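Local coordinates for predicted metal-dependent phosphohydrolase (Magnetospirillum magnetotacticum MS-1, PDB 3KH1), which probably hydrolyses phosphate monoesters, perhaps those of 5'-deoxynucleotides, as a metal-dependent enzyme of the helical HD-domain family, at residues L31-S36 with N149-G154; V63-V68 with A134-A139; I80-T85 with E98-A103; D141-L146 with P172-G177. One frame throughout, in Å; residues are numbered along the deposited sequence. Where two conformers were deposited one is given.

Contact 1 (L31-S36 with N149-G154); sequences LLTDSS and NFETEG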
loop_
_atom_site.group_PDB
_atom_site.type_symbol
_atom_site.label_atom_id
_atom_site.label_comp_id
_atom_site.label_asym_id
_atom_site.label_seq_id
_atom_site.Cartn_x
_atom_site.Cartn_y
_atom_site.Cartn_z
ATOM N N LEU A 31 10.090 -3.043 13.146
ATOM C CA LEU A 31 10.381 -1.616 13.227
ATOM C C LEU A 31 10.679 -1.057 11.859
ATOM O O LEU A 31 11.193 -1.743 10.993
ATOM C CB LEU A 31 11.559 -1.331 14.156
ATOM C CG LEU A 31 11.467 -1.885 15.581
ATOM C CD1 LEU A 31 12.732 -1.508 16.390
ATOM C CD2 LEU A 31 10.217 -1.387 16.267
ATOM N N LEU A 32 10.348 0.209 11.668
ATOM C CA LEU A 32 10.958 0.934 10.551
ATOM C C LEU A 32 12.491 0.789 10.625
ATOM O O LEU A 32 13.080 0.582 11.674
ATOM C CB LEU A 32 10.571 2.416 10.597
ATOM C CG LEU A 32 9.227 2.792 9.945
ATOM C CD1 LEU A 32 8.081 1.898 10.204
ATOM C CD2 LEU A 32 8.958 4.281 10.062
ATOM N N THR A 33 13.119 0.963 9.465
ATOM C CA THR A 33 14.571 0.735 9.332
ATOM C C THR A 33 15.434 1.637 10.194
ATOM O O THR A 33 16.580 1.258 10.509
ATOM C CB THR A 33 15.017 0.774 7.853
ATOM O OG1 THR A 33 14.690 2.073 7.333
ATOM C CG2 THR A 33 14.408 -0.330 7.030
ATOM N N ASP A 34 14.905 2.796 10.558
ATOM C CA ASP A 34 15.559 3.700 11.491
ATOM C C ASP A 34 15.190 3.496 12.981
ATOM O O ASP A 34 15.590 4.300 13.826
ATOM C CB ASP A 34 15.295 5.182 11.106
ATOM C CG ASP A 34 13.819 5.552 11.166
ATOM O OD1 ASP A 34 12.973 4.720 11.586
ATOM O OD2 ASP A 34 13.464 6.705 10.770
ATOM N N SER A 35 14.485 2.395 13.274
ATOM C CA SER A 35 14.028 2.057 14.637
ATOM C C SER A 35 13.123 3.121 15.252
ATOM O O SER A 35 12.895 3.102 16.487
ATOM C CB SER A 35 15.210 1.750 15.572
ATOM O OG SER A 35 15.987 0.657 15.114
ATOM N N SER A 36 12.542 4.007 14.450
ATOM C CA SER A 36 11.784 5.125 14.972
ATOM C C SER A 36 10.428 4.754 15.607
ATOM O O SER A 36 9.918 5.489 16.424
ATOM C CB SER A 36 11.563 6.191 13.894
ATOM O OG SER A 36 10.829 5.708 12.814
ATOM N N ASN A 149 14.963 -6.261 10.196
ATOM C CA ASN A 149 15.714 -6.659 11.346
ATOM C C ASN A 149 17.201 -6.443 11.107
ATOM O O ASN A 149 17.951 -6.067 12.007
ATOM C CB ASN A 149 15.439 -8.127 11.706
ATOM C CG ASN A 149 14.618 -8.297 12.940
ATOM O OD1 ASN A 149 14.919 -7.757 13.999
ATOM N ND2 ASN A 149 13.614 -9.153 12.831
ATOM N N PHE A 150 17.661 -6.628 9.877
ATOM C CA PHE A 150 19.084 -6.403 9.592
ATOM C C PHE A 150 19.397 -4.901 9.761
ATOM O O PHE A 150 20.376 -4.519 10.395
ATOM C CB PHE A 150 19.442 -6.890 8.198
ATOM C CG PHE A 150 20.914 -6.949 7.948
ATOM C CD1 PHE A 150 21.622 -8.095 8.263
ATOM C CD2 PHE A 150 21.581 -5.884 7.397
ATOM C CE1 PHE A 150 22.968 -8.158 8.057
ATOM C CE2 PHE A 150 22.969 -5.923 7.198
ATOM C CZ PHE A 150 23.653 -7.076 7.504
ATOM N N GLU A 151 18.544 -4.046 9.226
ATOM C CA GLU A 151 18.741 -2.608 9.331
ATOM C C GLU A 151 18.702 -2.079 10.754
ATOM O O GLU A 151 19.399 -1.136 11.082
ATOM C CB GLU A 151 17.739 -1.840 8.490
ATOM C CG GLU A 151 17.893 -2.058 6.954
ATOM C CD GLU A 151 19.285 -1.807 6.408
ATOM O OE1 GLU A 151 19.702 -0.640 6.522
ATOM O OE2 GLU A 151 19.924 -2.786 5.920
ATOM N N THR A 152 17.854 -2.699 11.589
ATOM C CA THR A 152 17.684 -2.275 12.959
ATOM C C THR A 152 18.585 -3.048 13.956
ATOM O O THR A 152 18.446 -2.908 15.169
ATOM C CB THR A 152 16.215 -2.395 13.403
ATOM O OG1 THR A 152 15.829 -3.781 13.445
ATOM C CG2 THR A 152 15.276 -1.582 12.471
ATOM N N GLU A 153 19.544 -3.797 13.433
ATOM C CA GLU A 153 20.505 -4.539 14.238
ATOM C C GLU A 153 19.795 -5.523 15.170
ATOM O O GLU A 153 20.147 -5.656 16.345
ATOM C CB GLU A 153 21.458 -3.554 14.966
ATOM C CG GLU A 153 22.179 -2.586 13.999
ATOM C CD GLU A 153 23.226 -1.672 14.646
ATOM O OE1 GLU A 153 23.664 -1.933 15.769
ATOM O OE2 GLU A 153 23.617 -0.693 13.985
ATOM N N GLY A 154 18.780 -6.212 14.635
ATOM C CA GLY A 154 17.996 -7.121 15.453
ATOM C C GLY A 154 17.024 -6.419 16.370
ATOM O O GLY A 154 16.801 -6.825 17.512
HETATM O O HOH W 1 12.875 -4.620 13.122
HETATM O O HOH W 2 16.872 -1.223 16.989
#

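Contact 2 (V63-V68 with A134-A139); sequences VQIGRV and ARFADA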
loop_
_atom_site.group_PDB
_atom_site.type_symbol
_atom_site.label_atom_id
_atom_site.label_comp_id
_atom_site.label_asym_id
_atom_site.label_seq_id
_atom_site.Cartn_x
_atom_site.Cartn_y
_atom_site.Cartn_z
ATOM N N VAL A 63 3.591 -16.944 -12.307
ATOM C CA VAL A 63 3.037 -15.906 -11.431
ATOM C C VAL A 63 2.471 -14.703 -12.217
ATOM O O VAL A 63 3.082 -14.239 -13.186
ATOM C CB VAL A 63 4.058 -15.476 -10.387
ATOM C CG1 VAL A 63 3.606 -14.245 -9.660
ATOM C CG2 VAL A 63 4.273 -16.619 -9.380
ATOM N N GLN A 64 1.285 -14.212 -11.805
ATOM C CA GLN A 64 0.721 -12.991 -12.347
ATOM C C GLN A 64 1.029 -11.900 -11.330
ATOM O O GLN A 64 0.448 -11.846 -10.242
ATOM C CB GLN A 64 -0.782 -13.137 -12.533
ATOM C CG GLN A 64 -1.172 -14.128 -13.633
ATOM C CD GLN A 64 -2.608 -13.932 -14.047
ATOM O OE1 GLN A 64 -2.920 -13.037 -14.848
ATOM N NE2 GLN A 64 -3.514 -14.680 -13.427
ATOM N N ILE A 65 2.000 -11.058 -11.655
ATOM C CA ILE A 65 2.529 -10.114 -10.686
ATOM C C ILE A 65 1.471 -9.099 -10.210
ATOM O O ILE A 65 1.464 -8.729 -9.057
ATOM C CB ILE A 65 3.799 -9.415 -11.235
ATOM C CG1 ILE A 65 4.959 -10.433 -11.359
ATOM C CG2 ILE A 65 4.153 -8.145 -10.431
ATOM C CD1 ILE A 65 5.523 -10.919 -10.024
ATOM N N GLY A 66 0.588 -8.639 -11.081
ATOM C CA GLY A 66 -0.467 -7.733 -10.671
ATOM C C GLY A 66 -1.422 -8.371 -9.677
ATOM O O GLY A 66 -1.929 -7.722 -8.762
ATOM N N ARG A 67 -1.662 -9.667 -9.866
ATOM C CA ARG A 67 -2.488 -10.418 -8.955
ATOM C C ARG A 67 -1.800 -10.632 -7.612
ATOM O O ARG A 67 -2.450 -10.517 -6.566
ATOM C CB ARG A 67 -2.911 -11.728 -9.603
ATOM C CG ARG A 67 -3.891 -12.547 -8.795
ATOM C CD ARG A 67 -4.531 -13.663 -9.636
ATOM N NE ARG A 67 -5.603 -14.364 -8.945
ATOM C CZ ARG A 67 -5.390 -15.296 -8.033
ATOM N NH1 ARG A 67 -4.138 -15.639 -7.699
ATOM N NH2 ARG A 67 -6.430 -15.862 -7.464
ATOM N N VAL A 68 -0.510 -10.915 -7.640
ATOM C CA VAL A 68 0.292 -10.941 -6.407
ATOM C C VAL A 68 0.180 -9.606 -5.667
ATOM O O VAL A 68 -0.026 -9.574 -4.438
ATOM C CB VAL A 68 1.767 -11.300 -6.704
ATOM C CG1 VAL A 68 2.663 -11.044 -5.476
ATOM C CG2 VAL A 68 1.850 -12.786 -7.155
ATOM N N ALA A 134 0.445 -17.244 -4.497
ATOM C CA ALA A 134 0.509 -17.189 -3.049
ATOM C C ALA A 134 1.920 -17.456 -2.539
ATOM O O ALA A 134 2.324 -16.838 -1.555
ATOM C CB ALA A 134 -0.520 -18.171 -2.411
ATOM N N ARG A 135 2.663 -18.360 -3.169
ATOM C CA ARG A 135 4.014 -18.635 -2.756
ATOM C C ARG A 135 4.932 -17.436 -2.967
ATOM O O ARG A 135 5.771 -17.128 -2.113
ATOM C CB ARG A 135 4.618 -19.872 -3.425
ATOM C CG ARG A 135 4.055 -21.170 -2.868
ATOM C CD ARG A 135 4.713 -22.397 -3.447
ATOM N NE ARG A 135 3.983 -22.827 -4.606
ATOM C CZ ARG A 135 4.359 -22.684 -5.868
ATOM N NH1 ARG A 135 5.493 -22.049 -6.206
ATOM N NH2 ARG A 135 3.553 -23.161 -6.815
ATOM N N PHE A 136 4.770 -16.735 -4.086
ATOM C CA PHE A 136 5.613 -15.559 -4.328
ATOM C C PHE A 136 5.214 -14.430 -3.365
ATOM O O PHE A 136 6.054 -13.800 -2.776
ATOM C CB PHE A 136 5.559 -15.138 -5.791
ATOM C CG PHE A 136 6.596 -14.129 -6.148
ATOM C CD1 PHE A 136 7.948 -14.440 -6.090
ATOM C CD2 PHE A 136 6.227 -12.840 -6.561
ATOM C CE1 PHE A 136 8.876 -13.487 -6.391
ATOM C CE2 PHE A 136 7.188 -11.871 -6.886
ATOM C CZ PHE A 136 8.488 -12.210 -6.810
ATOM N N ALA A 137 3.904 -14.237 -3.176
ATOM C CA ALA A 137 3.417 -13.247 -2.205
ATOM C C ALA A 137 3.970 -13.520 -0.805
ATOM O O ALA A 137 4.496 -12.619 -0.122
ATOM C CB ALA A 137 1.880 -13.280 -2.166
ATOM N N ASP A 138 3.877 -14.773 -0.361
ATOM C CA ASP A 138 4.324 -15.146 0.971
ATOM C C ASP A 138 5.849 -14.978 1.112
ATOM O O ASP A 138 6.340 -14.529 2.149
ATOM C CB ASP A 138 3.929 -16.591 1.281
ATOM C CG ASP A 138 4.180 -16.977 2.727
ATOM O OD1 ASP A 138 3.530 -16.385 3.620
ATOM O OD2 ASP A 138 4.993 -17.910 2.946
ATOM N N ALA A 139 6.596 -15.307 0.057
ATOM C CA ALA A 139 8.053 -15.159 0.099
ATOM C C ALA A 139 8.443 -13.695 0.302
ATOM O O ALA A 139 9.326 -13.380 1.113
ATOM C CB ALA A 139 8.612 -15.713 -1.215
#

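Contact 3 (I80-T85 with E98-A103); sequences IDAGDT and ERERKA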
loop_
_atom_site.group_PDB
_atom_site.type_symbol
_atom_site.label_atom_id
_atom_site.label_comp_id
_atom_site.label_asym_id
_atom_site.label_seq_id
_atom_site.Cartn_x
_atom_site.Cartn_y
_atom_site.Cartn_z
ATOM N N ILE A 80 -7.776 -5.774 10.789
ATOM C CA ILE A 80 -8.597 -4.678 11.319
ATOM C C ILE A 80 -9.370 -5.140 12.529
ATOM O O ILE A 80 -9.473 -4.392 13.501
ATOM C CB ILE A 80 -9.515 -4.067 10.241
ATOM C CG1 ILE A 80 -8.700 -3.299 9.206
ATOM C CG2 ILE A 80 -10.609 -3.200 10.856
ATOM C CD1 ILE A 80 -9.430 -3.027 7.934
ATOM N N ASP A 81 -9.983 -6.326 12.445
ATOM C CA ASP A 81 -10.729 -6.887 13.550
ATOM C C ASP A 81 -9.898 -7.883 14.364
ATOM O O ASP A 81 -10.088 -8.000 15.587
ATOM C CB ASP A 81 -12.000 -7.613 13.069
ATOM C CG ASP A 81 -13.082 -6.695 12.496
ATOM O OD1 ASP A 81 -12.944 -5.433 12.520
ATOM O OD2 ASP A 81 -14.128 -7.315 12.088
ATOM N N ALA A 82 -9.039 -8.665 13.704
ATOM C CA ALA A 82 -8.325 -9.755 14.401
ATOM C C ALA A 82 -7.036 -9.318 15.091
ATOM O O ALA A 82 -6.524 -10.073 15.933
ATOM C CB ALA A 82 -8.041 -10.919 13.460
ATOM N N GLY A 83 -6.503 -8.149 14.740
ATOM C CA GLY A 83 -5.205 -7.689 15.237
ATOM C C GLY A 83 -4.060 -8.435 14.586
ATOM O O GLY A 83 -4.246 -9.338 13.784
ATOM N N ASP A 84 -2.859 -8.013 14.905
ATOM C CA ASP A 84 -1.669 -8.646 14.435
ATOM C C ASP A 84 -1.213 -9.699 15.447
ATOM O O ASP A 84 -1.403 -9.541 16.664
ATOM C CB ASP A 84 -0.569 -7.593 14.273
ATOM C CG ASP A 84 0.738 -8.183 13.777
ATOM O OD1 ASP A 84 0.711 -8.662 12.646
ATOM O OD2 ASP A 84 1.750 -8.162 14.494
ATOM N N THR A 85 -0.642 -10.783 14.915
ATOM C CA THR A 85 -0.029 -11.815 15.715
ATOM C C THR A 85 1.427 -11.936 15.285
ATOM O O THR A 85 1.696 -12.235 14.121
ATOM C CB THR A 85 -0.749 -13.194 15.472
ATOM O OG1 THR A 85 -2.195 -13.099 15.695
ATOM C CG2 THR A 85 -0.179 -14.246 16.417
ATOM N N GLU A 98 -10.113 -18.403 14.065
ATOM C CA GLU A 98 -11.518 -17.986 14.261
ATOM C C GLU A 98 -11.697 -16.467 14.168
ATOM O O GLU A 98 -12.669 -16.013 13.564
ATOM C CB GLU A 98 -12.155 -18.497 15.576
ATOM C CG GLU A 98 -13.624 -18.072 15.775
ATOM N N ARG A 99 -10.780 -15.708 14.780
ATOM C CA ARG A 99 -10.775 -14.241 14.732
ATOM C C ARG A 99 -10.764 -13.769 13.290
ATOM O O ARG A 99 -11.518 -12.893 12.887
ATOM C CB ARG A 99 -9.513 -13.684 15.407
ATOM C CG ARG A 99 -9.534 -13.651 16.916
ATOM C CD ARG A 99 -8.458 -12.721 17.432
ATOM N NE ARG A 99 -7.250 -13.441 17.810
ATOM C CZ ARG A 99 -6.087 -13.376 17.179
ATOM N NH1 ARG A 99 -5.935 -12.590 16.110
ATOM N NH2 ARG A 99 -5.054 -14.086 17.636
ATOM N N GLU A 100 -9.856 -14.360 12.521
ATOM C CA GLU A 100 -9.642 -13.953 11.118
ATOM C C GLU A 100 -10.823 -14.379 10.236
ATOM O O GLU A 100 -11.279 -13.624 9.401
ATOM C CB GLU A 100 -8.269 -14.435 10.586
ATOM C CG GLU A 100 -7.105 -13.705 11.273
ATOM C CD GLU A 100 -5.744 -13.964 10.705
ATOM O OE1 GLU A 100 -5.576 -14.839 9.841
ATOM O OE2 GLU A 100 -4.796 -13.266 11.159
ATOM N N ARG A 101 -11.364 -15.572 10.456
ATOM C CA ARG A 101 -12.545 -16.026 9.702
ATOM C C ARG A 101 -13.724 -15.069 9.907
ATOM O O ARG A 101 -14.338 -14.638 8.922
ATOM C CB ARG A 101 -12.911 -17.476 10.099
ATOM C CG ARG A 101 -14.241 -18.043 9.527
ATOM C CD ARG A 101 -14.454 -19.531 9.921
ATOM N NE ARG A 101 -14.733 -19.668 11.362
ATOM C CZ ARG A 101 -13.937 -20.255 12.275
ATOM N NH1 ARG A 101 -12.769 -20.835 11.951
ATOM N NH2 ARG A 101 -14.324 -20.270 13.545
ATOM N N LYS A 102 -14.005 -14.709 11.162
ATOM C CA LYS A 102 -15.042 -13.731 11.471
ATOM C C LYS A 102 -14.751 -12.337 10.911
ATOM O O LYS A 102 -15.642 -11.673 10.390
ATOM C CB LYS A 102 -15.277 -13.607 12.984
ATOM N N ALA A 103 -13.489 -11.917 10.977
ATOM C CA ALA A 103 -13.105 -10.626 10.412
ATOM C C ALA A 103 -13.389 -10.607 8.901
ATOM O O ALA A 103 -13.929 -9.625 8.359
ATOM C CB ALA A 103 -11.627 -10.381 10.684
HETATM O O HOH W 3 -4.314 -12.109 13.604
#

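Contact 4 (D141-L146 with P172-G177); sequences DRLQPL and PRIEAG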
loop_
_atom_site.group_PDB
_atom_site.type_symbol
_atom_site.label_atom_id
_atom_site.label_comp_id
_atom_site.label_asym_id
_atom_site.label_seq_id
_atom_site.Cartn_x
_atom_site.Cartn_y
_atom_site.Cartn_z
ATOM N N ASP A 141 6.583 -11.318 1.625
ATOM C CA ASP A 141 6.119 -10.940 2.946
ATOM C C ASP A 141 7.047 -11.422 4.056
ATOM O O ASP A 141 7.207 -10.754 5.084
ATOM C CB ASP A 141 4.728 -11.464 3.214
ATOM C CG ASP A 141 4.154 -10.888 4.452
ATOM O OD1 ASP A 141 3.955 -9.655 4.470
ATOM O OD2 ASP A 141 3.874 -11.670 5.351
ATOM N N ARG A 142 7.668 -12.584 3.849
ATOM C CA ARG A 142 8.597 -13.130 4.829
ATOM C C ARG A 142 9.983 -12.518 4.695
ATOM O O ARG A 142 10.757 -12.448 5.662
ATOM C CB ARG A 142 8.683 -14.647 4.668
ATOM C CG ARG A 142 7.407 -15.384 5.053
ATOM C CD ARG A 142 7.413 -15.833 6.460
ATOM N NE ARG A 142 7.705 -14.837 7.488
ATOM C CZ ARG A 142 6.827 -13.992 8.060
ATOM N NH1 ARG A 142 5.519 -14.021 7.761
ATOM N NH2 ARG A 142 7.244 -13.154 9.015
ATOM N N LEU A 143 10.351 -12.058 3.493
ATOM C CA LEU A 143 11.677 -11.442 3.289
ATOM C C LEU A 143 11.772 -10.088 3.940
ATOM O O LEU A 143 12.792 -9.727 4.539
ATOM C CB LEU A 143 11.893 -11.291 1.796
ATOM C CG LEU A 143 13.174 -10.583 1.335
ATOM C CD1 LEU A 143 14.448 -11.292 1.855
ATOM C CD2 LEU A 143 13.241 -10.452 -0.198
ATOM N N GLN A 144 10.718 -9.298 3.784
ATOM C CA GLN A 144 10.790 -7.914 4.227
ATOM C C GLN A 144 11.151 -7.724 5.720
ATOM O O GLN A 144 11.989 -6.851 6.041
ATOM C CB GLN A 144 9.547 -7.138 3.801
ATOM C CG GLN A 144 9.522 -5.634 4.134
ATOM C CD GLN A 144 8.826 -5.307 5.421
ATOM O OE1 GLN A 144 8.525 -6.183 6.256
ATOM N NE2 GLN A 144 8.466 -4.009 5.560
ATOM N N PRO A 145 10.575 -8.513 6.637
ATOM C CA PRO A 145 10.954 -8.328 8.032
ATOM C C PRO A 145 12.419 -8.663 8.296
ATOM O O PRO A 145 13.008 -8.137 9.236
ATOM C CB PRO A 145 9.995 -9.223 8.824
ATOM C CG PRO A 145 8.936 -9.501 7.878
ATOM C CD PRO A 145 9.387 -9.373 6.501
ATOM N N LEU A 146 12.976 -9.591 7.536
ATOM C CA LEU A 146 14.412 -9.902 7.633
ATOM C C LEU A 146 15.260 -8.702 7.251
ATOM O O LEU A 146 16.232 -8.336 7.940
ATOM C CB LEU A 146 14.780 -11.118 6.796
ATOM C CG LEU A 146 14.011 -12.398 7.088
ATOM C CD1 LEU A 146 14.487 -13.529 6.135
ATOM C CD2 LEU A 146 14.078 -12.826 8.532
ATOM N N PRO A 172 12.402 -21.442 4.456
ATOM C CA PRO A 172 11.899 -22.212 3.312
ATOM C C PRO A 172 10.674 -21.591 2.630
ATOM O O PRO A 172 10.419 -21.865 1.448
ATOM C CB PRO A 172 11.549 -23.560 3.935
ATOM C CG PRO A 172 12.492 -23.640 5.130
ATOM C CD PRO A 172 12.519 -22.264 5.670
ATOM N N ARG A 173 9.946 -20.746 3.334
ATOM C CA ARG A 173 8.825 -20.051 2.707
ATOM C C ARG A 173 9.296 -19.042 1.666
ATOM O O ARG A 173 8.596 -18.777 0.692
ATOM C CB ARG A 173 7.921 -19.411 3.752
ATOM C CG ARG A 173 7.101 -20.426 4.516
ATOM C CD ARG A 173 6.487 -19.926 5.801
ATOM N NE ARG A 173 5.508 -18.896 5.579
ATOM C CZ ARG A 173 4.700 -18.427 6.519
ATOM N NH1 ARG A 173 4.766 -18.902 7.767
ATOM N NH2 ARG A 173 3.839 -17.456 6.231
ATOM N N ILE A 174 10.450 -18.427 1.884
ATOM C CA ILE A 174 11.044 -17.548 0.888
ATOM C C ILE A 174 11.532 -18.385 -0.298
ATOM O O ILE A 174 11.240 -18.083 -1.469
ATOM C CB ILE A 174 12.135 -16.660 1.502
ATOM C CG1 ILE A 174 11.568 -15.876 2.718
ATOM C CG2 ILE A 174 12.691 -15.719 0.443
ATOM C CD1 ILE A 174 12.626 -15.072 3.473
ATOM N N GLU A 175 12.257 -19.452 0.002
ATOM C CA GLU A 175 12.765 -20.356 -1.028
ATOM C C GLU A 175 11.649 -20.879 -1.906
ATOM O O GLU A 175 11.843 -21.028 -3.103
ATOM C CB GLU A 175 13.497 -21.532 -0.360
ATOM C CG GLU A 175 14.236 -22.416 -1.292
ATOM C CD GLU A 175 15.592 -21.880 -1.742
ATOM O OE1 GLU A 175 15.976 -20.749 -1.346
ATOM O OE2 GLU A 175 16.278 -22.596 -2.527
ATOM N N ALA A 176 10.503 -21.161 -1.308
ATOM C CA ALA A 176 9.377 -21.699 -2.047
ATOM C C ALA A 176 8.860 -20.743 -3.127
ATOM O O ALA A 176 8.273 -21.206 -4.128
ATOM C CB ALA A 176 8.252 -22.140 -1.081
ATOM N N GLY A 177 9.067 -19.433 -2.950
ATOM C CA GLY A 177 8.675 -18.424 -3.926
ATOM C C GLY A 177 9.766 -18.024 -4.893
ATOM O O GLY A 177 9.486 -17.640 -6.014
#

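Contact 1 (L31-S36 with N149-G154)
With chi1 near 67°, Thr152 keeps OG1 between its backbone N and carbonyl carbon and leaves CG2 anti to the carbonyl carbon, the branch that meets the 31-36 loop; Ser35 answers with OG anti to its own carbonyl carbon (chi1 -60°). Thr152 CG2 presses on the carbonyl of Leu32, 3.2 Å from its O, and has Ser35 OG beside it at 3.5 Å. Leu31 CB closes in on the same methyl at 4.1 Å. Leu32 O also accepts from Ser35 N, the bond that closes a type I turn. Farther along the loop, Thr33 and Glu151 lie side by side and point the same way, CB to CB 3.8 Å. No direct hydrogen bond joins the segments; two waters do this work. One links Leu31 N with Thr152 OG1, the other Ser35 OG with Thr152 O, to which it donates at 2.9 Å. Thr152 OG1 is further tied to Gly155 N and His148 O, which fixes the orientation of the threonine. Asp34 OD1 takes both N and OG of Ser36 in an Asx turn, while a Schellman motif with Glu153 at C-prime ends helix 132-151. Leu31 O bonds His148 of that helix, Leu31 leans on Arg38 of strand 38-40, Phe150 packs on helix 179-195, and Thr33 OG1 bonds Asp21 of the second subunit.

Contact 2 (V63-V68 with A134-A139)
Phe136 overlaps Ile65 and Val68 along one side of its ring, the side that carries CD2 and CE2. Ile65 CD1 comes obliquely to CE2 at 3.7 Å, and Val68 CG1 stands 4.1 Å from CD2. Chi1 of -169° sets Phe136 CG anti to the backbone N, on the side of the 63-68 segment. Nearer the backbone, Val63 meets the Phe136 side chain at about a right angle, its CG2 4.1 Å from CB. Val63 and Ile65 were each modelled in two conformers, so their distances hold for one of them. Val68 does double duty: with CG1 anti to its backbone N (chi1 168°), this methyl also rests on Ala137, 4.0 Å from CA and 4.1 Å from CB. The small alanine lets the backbones draw close here, Val68 CA and Ala137 CA being 5.7 Å apart. No hydrogen bond crosses between the segments; the union is apolar, with polar ties at its border. Arg67 forms salt bridges to Asp133 and Glu125, and Asp133 also accepts from Gln64 N, at the N-cap position of helix 65-74. Phe136 touches Ala59, and Val68 reaches Ala52 of helix 41-54. This is apolar helix-to-helix packing within the mainly helical HD domain, between helix 65-74, which leads to the family's His-Asp pair, and helix 132-151.

Contact 3 (I80-T85 with E98-A103)
Ala82 sits in the first shell, its methyl wedged between the side chains of Arg99 and Glu100: Ala82 CB is 3.7 Å from Arg99 CB and equally far from Glu100 CG. One turn on from Arg99, Ala103 CB touches Asp81 CB at 3.7 Å. Arg99, modelled in two conformers, bends at chi3 (-97°), which turns NE aside; in the one given NH1 lies near Ala82 O in a weak, bent bond (N-H...O 116°), doubtful because it rests on an alternate copy. In that conformer Thr85 OG1 lies near the guanidinium plane at its edge, 3.6 Å from NH2. A single water binds these groups together: it donates to Gly83 O and, at 2.7 Å, to Glu100 OE2, and accepts from Thr85 OG1 and, in the Arg99 conformer given, from Arg99 NH1. The Glu100 chain is extended beyond CG, CD being anti across chi2 (-172°), and OE2 lies at its end by the water. Farther out, Val78 packs against Glu100 and Ala103, and Asp81 OD2 forms a salt bridge with Arg106. Gly83, at positive phi, turns the chain out of the helix. The short helix 79-82 and the loop after it thus pack against helix 96-108 within the HD domain.

Contact 4 (D141-L146 with P172-G177)
Ile174 makes the apolar part of the contact, reaching into the row formed by Arg142, Leu143 and Leu146. Its CD1 meets Leu146 CD1 tip to tip at 3.6 Å and rests 3.8 Å from Leu143 CA. Its CG1 lies against the aliphatic root of Arg142, 3.7 Å from CB. The helix segments cross at -128° with their axes 9.2 Å apart, and the nearest CA atoms are those of Arg142 and Ile174. A second kind of contact joins the two arginines. Arg142 bends at chi2 (-93°), and its CD lies over one face of the Arg173 guanidinium, 3.6 Å above the plane and shifted toward the rim. The two guanidinium planes stand 65° apart, so this is a methylene on a cation rather than a stack. Charge is the third element. Arg142 NH1 and Arg173 NH2 come within 4.1 Å, and Arg129 brings a further like charge near Arg173. Against these, Arg173 NH2 forms a salt bridge to Asp138, and Arg142 NH1 has a long ionic contact of 3.7 Å to Asp141 OD2, which lies well out of the guanidinium plane. Helix 179-195 adds Leu181 and Ala185 around Ile174. The chemistry is thus divided: aliphatic contacts join the helices, while at the polar border Asp138 probably does most to offset the repulsion between the two arginines, with a weaker contribution from the long Asp141 contact.

All four contacts lie within one HD domain, and helix 132-151 serves three of them: contact 2 near its start, contact 4 in its middle and contact 1 at its end. Contact 1 closes a long chain loop within which contact 2 nests, with contact 3 nested inside contact 2 in turn; contact 4 alternates with contact 1 along the sequence. Contacts 2 and 4, with centres 12 Å apart, touch directly, by the Asp138-Arg173 salt bridge and by Ala139 CB on Ile174 O, and so adjoin along helix 132-151. Contact 3 stands apart, 22 Å from the centres of both, across the chain's centre from contact 4. Contacts 1 and 4 both touch the second subunit, tying this helix to the dimer.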